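PDB 6GRL: beta-hydroxyacid dehydrogenase, 3-hydroxyisobutyrate dehydrogenase from Saccharomonospora xinjiangensis XJ-54, which probably reduces imines with NADPH as the hydride donor, as an S-selective imine reductase of the HIBADH-related family, and may also carry out reductive amination. Local coordinates for residues S119-A124 against A129-G134; F200-S205 against G269-R274. All blocks are in the same frame, centred on the assembly; numbering follows the deposited sequence.

Interaction 1: residues S119-A124 against A129-G134; sequences SNERWA and AEYLDG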
# COMPACT_ATOMS: atom_id res chain seq x y z
N SER A 119 -9.15 -8.99 11.79
CA SER A 119 -9.32 -10.31 12.38
C SER A 119 -8.03 -10.78 13.05
O SER A 119 -8.07 -11.38 14.13
CB SER A 119 -9.76 -11.31 11.31
OG SER A 119 -9.73 -12.64 11.82
N ASN A 120 -6.88 -10.50 12.42
CA ASN A 120 -5.60 -10.87 13.02
C ASN A 120 -5.39 -10.18 14.36
O ASN A 120 -4.87 -10.78 15.30
CB ASN A 120 -4.45 -10.53 12.07
CG ASN A 120 -4.47 -11.35 10.79
OD1 ASN A 120 -5.08 -12.41 10.74
ND2 ASN A 120 -3.78 -10.86 9.77
N GLU A 121 -5.79 -8.91 14.46
CA GLU A 121 -5.66 -8.19 15.72
C GLU A 121 -6.47 -8.84 16.82
O GLU A 121 -6.00 -8.98 17.95
CB GLU A 121 -6.08 -6.73 15.53
CG GLU A 121 -5.58 -5.81 16.63
CD GLU A 121 -6.30 -4.48 16.65
OE1 GLU A 121 -7.51 -4.44 16.33
OE2 GLU A 121 -5.65 -3.46 16.98
N ARG A 122 -7.71 -9.23 16.51
CA ARG A 122 -8.54 -9.90 17.51
C ARG A 122 -7.93 -11.25 17.90
O ARG A 122 -7.93 -11.61 19.08
CB ARG A 122 -9.96 -10.08 16.98
CG ARG A 122 -10.76 -8.79 16.88
CD ARG A 122 -12.22 -9.07 16.57
NE ARG A 122 -12.40 -9.72 15.28
CZ ARG A 122 -12.56 -9.08 14.13
NH1 ARG A 122 -12.57 -7.75 14.10
NH2 ARG A 122 -12.72 -9.77 13.00
N TRP A 123 -7.41 -11.98 16.91
CA TRP A 123 -6.76 -13.26 17.19
C TRP A 123 -5.58 -13.08 18.15
O TRP A 123 -5.41 -13.86 19.09
CB TRP A 123 -6.29 -13.89 15.88
CG TRP A 123 -5.71 -15.26 15.99
CD1 TRP A 123 -6.37 -16.45 15.87
CD2 TRP A 123 -4.33 -15.60 16.23
NE1 TRP A 123 -5.49 -17.50 16.02
CE2 TRP A 123 -4.24 -17.00 16.25
CE3 TRP A 123 -3.17 -14.84 16.45
CZ2 TRP A 123 -3.03 -17.67 16.46
CZ3 TRP A 123 -1.98 -15.51 16.66
CH2 TRP A 123 -1.92 -16.91 16.66
N ALA A 124 -4.77 -12.05 17.92
CA ALA A 124 -3.64 -11.80 18.80
C ALA A 124 -4.09 -11.34 20.18
O ALA A 124 -3.52 -11.75 21.20
CB ALA A 124 -2.71 -10.76 18.17
N ALA A 129 -1.37 -10.90 22.99
CA ALA A 129 -0.31 -10.29 22.21
C ALA A 129 -0.80 -8.99 21.60
O ALA A 129 -1.97 -8.84 21.26
CB ALA A 129 0.17 -11.24 21.10
N GLU A 130 0.13 -8.03 21.48
CA GLU A 130 -0.13 -6.82 20.72
C GLU A 130 0.07 -7.10 19.23
O GLU A 130 0.79 -8.02 18.83
CB GLU A 130 0.79 -5.69 21.18
CG GLU A 130 0.40 -5.09 22.52
CD GLU A 130 1.46 -4.17 23.08
OE1 GLU A 130 2.63 -4.28 22.66
OE2 GLU A 130 1.13 -3.33 23.95
N TYR A 131 -0.59 -6.30 18.40
CA TYR A 131 -0.61 -6.55 16.97
C TYR A 131 -0.41 -5.26 16.19
O TYR A 131 -1.08 -4.26 16.46
CB TYR A 131 -1.91 -7.23 16.54
CG TYR A 131 -1.99 -7.53 15.06
CD1 TYR A 131 -1.35 -8.65 14.53
CD2 TYR A 131 -2.68 -6.70 14.19
CE1 TYR A 131 -1.41 -8.93 13.18
CE2 TYR A 131 -2.75 -6.97 12.84
CZ TYR A 131 -2.11 -8.08 12.34
OH TYR A 131 -2.18 -8.36 10.99
N LEU A 132 0.50 -5.30 15.22
CA LEU A 132 0.66 -4.22 14.26
C LEU A 132 0.58 -4.81 12.86
O LEU A 132 1.19 -5.85 12.59
CB LEU A 132 2.00 -3.49 14.44
CG LEU A 132 2.16 -2.61 15.68
CD1 LEU A 132 3.61 -2.18 15.83
CD2 LEU A 132 1.24 -1.39 15.59
N ASP A 133 -0.20 -4.17 12.00
CA ASP A 133 -0.28 -4.57 10.60
C ASP A 133 0.55 -3.61 9.76
O ASP A 133 0.41 -2.39 9.89
CB ASP A 133 -1.73 -4.59 10.11
CG ASP A 133 -1.91 -5.45 8.88
OD1 ASP A 133 -2.01 -4.89 7.77
OD2 ASP A 133 -1.92 -6.69 9.02
N GLY A 134 1.41 -4.16 8.92
CA GLY A 134 2.26 -3.36 8.08
C GLY A 134 2.15 -3.75 6.62
O GLY A 134 1.89 -4.91 6.28
O HOH W 1 -3.78 -7.56 19.50
O HOH W 2 -3.28 -3.35 17.62

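Interaction 2: residues F200-S205 against G269-R274; sequences FLHTLS and GVEAVR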
# COMPACT_ATOMS: atom_id res chain seq x y z
N PHE A 200 -3.81 5.51 -19.11
CA PHE A 200 -2.63 5.73 -19.94
C PHE A 200 -2.68 4.88 -21.20
O PHE A 200 -2.42 5.37 -22.30
CB PHE A 200 -1.37 5.44 -19.12
CG PHE A 200 -0.11 5.33 -19.93
CD1 PHE A 200 0.41 6.44 -20.57
CD2 PHE A 200 0.56 4.13 -20.02
CE1 PHE A 200 1.58 6.35 -21.30
CE2 PHE A 200 1.73 4.02 -20.76
CZ PHE A 200 2.24 5.14 -21.40
N LEU A 201 -3.03 3.60 -21.06
CA LEU A 201 -3.10 2.72 -22.22
C LEU A 201 -4.17 3.18 -23.20
O LEU A 201 -3.93 3.21 -24.42
CB LEU A 201 -3.37 1.28 -21.78
CG LEU A 201 -2.24 0.55 -21.05
CD1 LEU A 201 -2.55 -0.94 -20.96
CD2 LEU A 201 -0.90 0.78 -21.74
N HIS A 202 -5.35 3.54 -22.70
CA HIS A 202 -6.40 4.03 -23.59
C HIS A 202 -6.00 5.32 -24.29
O HIS A 202 -6.37 5.54 -25.45
CB HIS A 202 -7.70 4.23 -22.81
CG HIS A 202 -8.30 2.95 -22.30
ND1 HIS A 202 -8.46 1.84 -23.09
CD2 HIS A 202 -8.78 2.62 -21.08
CE1 HIS A 202 -9.01 0.87 -22.37
NE2 HIS A 202 -9.22 1.32 -21.15
N THR A 203 -5.24 6.18 -23.61
CA THR A 203 -4.73 7.39 -24.25
C THR A 203 -3.76 7.04 -25.37
O THR A 203 -3.77 7.69 -26.43
CB THR A 203 -4.06 8.29 -23.21
OG1 THR A 203 -4.98 8.55 -22.14
CG2 THR A 203 -3.65 9.61 -23.84
N LEU A 204 -2.92 6.03 -25.16
CA LEU A 204 -2.04 5.56 -26.23
C LEU A 204 -2.85 5.05 -27.42
O LEU A 204 -2.44 5.22 -28.58
CB LEU A 204 -1.11 4.48 -25.71
CG LEU A 204 -0.11 4.86 -24.62
CD1 LEU A 204 0.73 3.66 -24.23
CD2 LEU A 204 0.78 6.01 -25.07
N SER A 205 -3.99 4.42 -27.15
CA SER A 205 -4.86 3.96 -28.23
C SER A 205 -5.34 5.12 -29.08
O SER A 205 -5.45 5.00 -30.31
CB SER A 205 -6.05 3.19 -27.66
OG SER A 205 -5.63 2.02 -26.97
N GLY A 269 -12.80 5.07 -33.03
CA GLY A 269 -13.13 3.74 -32.57
C GLY A 269 -12.56 3.37 -31.22
O GLY A 269 -12.55 2.19 -30.87
N VAL A 270 -12.10 4.35 -30.45
CA VAL A 270 -11.50 4.11 -29.14
C VAL A 270 -12.58 4.26 -28.07
O VAL A 270 -13.52 5.05 -28.21
CB VAL A 270 -10.31 5.06 -28.90
CG1 VAL A 270 -9.72 4.87 -27.50
CG2 VAL A 270 -9.25 4.85 -29.96
N GLU A 271 -12.46 3.47 -27.00
CA GLU A 271 -13.39 3.53 -25.89
C GLU A 271 -13.44 4.93 -25.28
O GLU A 271 -12.56 5.76 -25.50
CB GLU A 271 -12.99 2.52 -24.81
CG GLU A 271 -11.72 2.91 -24.06
CD GLU A 271 -12.00 3.68 -22.78
OE1 GLU A 271 -12.89 3.26 -22.01
OE2 GLU A 271 -11.34 4.72 -22.56
N ALA A 272 -14.48 5.17 -24.48
CA ALA A 272 -14.65 6.45 -23.82
C ALA A 272 -15.46 6.28 -22.54
O ALA A 272 -16.33 7.09 -22.22
CB ALA A 272 -15.33 7.47 -24.74
N VAL A 273 -15.17 5.21 -21.79
CA VAL A 273 -15.98 4.89 -20.61
C VAL A 273 -15.81 5.95 -19.53
O VAL A 273 -16.79 6.48 -19.00
CB VAL A 273 -15.62 3.48 -20.09
CG1 VAL A 273 -16.23 3.26 -18.71
CG2 VAL A 273 -16.09 2.42 -21.07
N ARG A 274 -14.56 6.28 -19.19
CA ARG A 274 -14.33 7.28 -18.14
C ARG A 274 -14.67 8.68 -18.63
O ARG A 274 -15.17 9.50 -17.86
CB ARG A 274 -12.89 7.21 -17.66
CG ARG A 274 -12.60 6.09 -16.67
CD ARG A 274 -13.52 6.13 -15.45
NE ARG A 274 -12.90 5.48 -14.30
CZ ARG A 274 -13.56 4.81 -13.36
NH1 ARG A 274 -14.88 4.70 -13.43
NH2 ARG A 274 -12.90 4.25 -12.36

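Interaction 1: residues S119-A124 against A129-G134
Tyr131 lays one face of its ring against the helix backbone at Asn120 and Glu121. The carbonyl carbon of Asn120 sits over the ring centre, 4.1 Å above the plane, and the Glu121 N lies over the same face nearer the rim. CB of Asn120 reaches the phenol end, 3.4 Å from Tyr131 CZ, while CB of Glu121 meets the other end of the ring, 3.7 Å from Tyr131 CD2. The ring of Tyr131 extends along the helix, back toward that helix's N-terminal end, its CG lying opposite the backbone N (chi1 -180°). The methyl of Ala124 packs 4.0 Å from CB of Tyr131 and also touches CB of Ala129.

Helix 114-126 and strand 130-137 are the second and third elements of a beta-alpha-beta unit in the Rossmann-type domain, and run nearly antiparallel here, their segment axes 162° apart and 7.5 Å at closest approach.

One direct backbone bond spans the tight connection: Ala129 N donates to Ala124 O at 2.9 Å. Water bridges add to it. One water donates to both Glu121 O and Ala129 O; a second donates to Glu121 OE2 and Tyr131 O, so the extended Glu121 chain reaches the strand backbone.

The Tyr131 hydroxyl gives its proton to the anti lone pair of Asp133 OD2, 2.6 Å away, and is also hydrogen-bonded to Asn108 on the neighbouring strand, which fixes the buried phenol end. Lys135 pairs with the other oxygen of Asp133.

Interaction 2: residues F200-S205 against G269-R274
A surface contact of stacking and van der Waals touches joins one side of the long helix 181-209 to the turn between helices 251-267 and 273-287 in the C-terminal helical domain. Glu271 lies over one face of the His202 imidazole: its CG stands 3.7 Å from the ring centroid, 18° off the normal, a CH-pi contact. Beyond it the carboxylate continues across the same face, tilted only 22° from the ring, with OE2 3.5 Å from His202 CG. The bend at chi2 (94°) turns the acid back over the ring. Further along the helix, Val270 sets CG1 4.0 Å from Ser205 CB and CG2 3.8 Å from Ser205 O. Without the imidazole, as with an alanine at His202, Glu271 CG and its carboxylate would probably lose the flat surface they rest on, opening a gap between helix and turn. Glu271 OE1 accepts the N-H of Val273 at 3.0 Å, in the first turn of helix 273-287, and OE2 forms a salt bridge with Arg265. The stack on His202 thus rests on van der Waals and CH-pi contact rather than a charge pair; the nearby Arg265 and Glu271 would probably pull the imidazole's ionisation in opposite directions.

Interaction 1 lies within the nucleotide-binding domain and interaction 2 in the C-terminal helical domain, on opposite sides of the chain's centre, with centres 43 Å apart and nearest atoms about 25 Å apart. They hold no element in common: the first joins a helix to the strand that follows it, the second brings together pieces 64 residues apart in sequence. Half of the touching residues in interaction 1 are buried, and there backbone, water and aromatic packing combine. Interaction 2 is smaller, 187 against 295 Å², and none of its four touching residues is buried; a ring face again carries the packing, but it meets a charged side chain instead of a helix backbone.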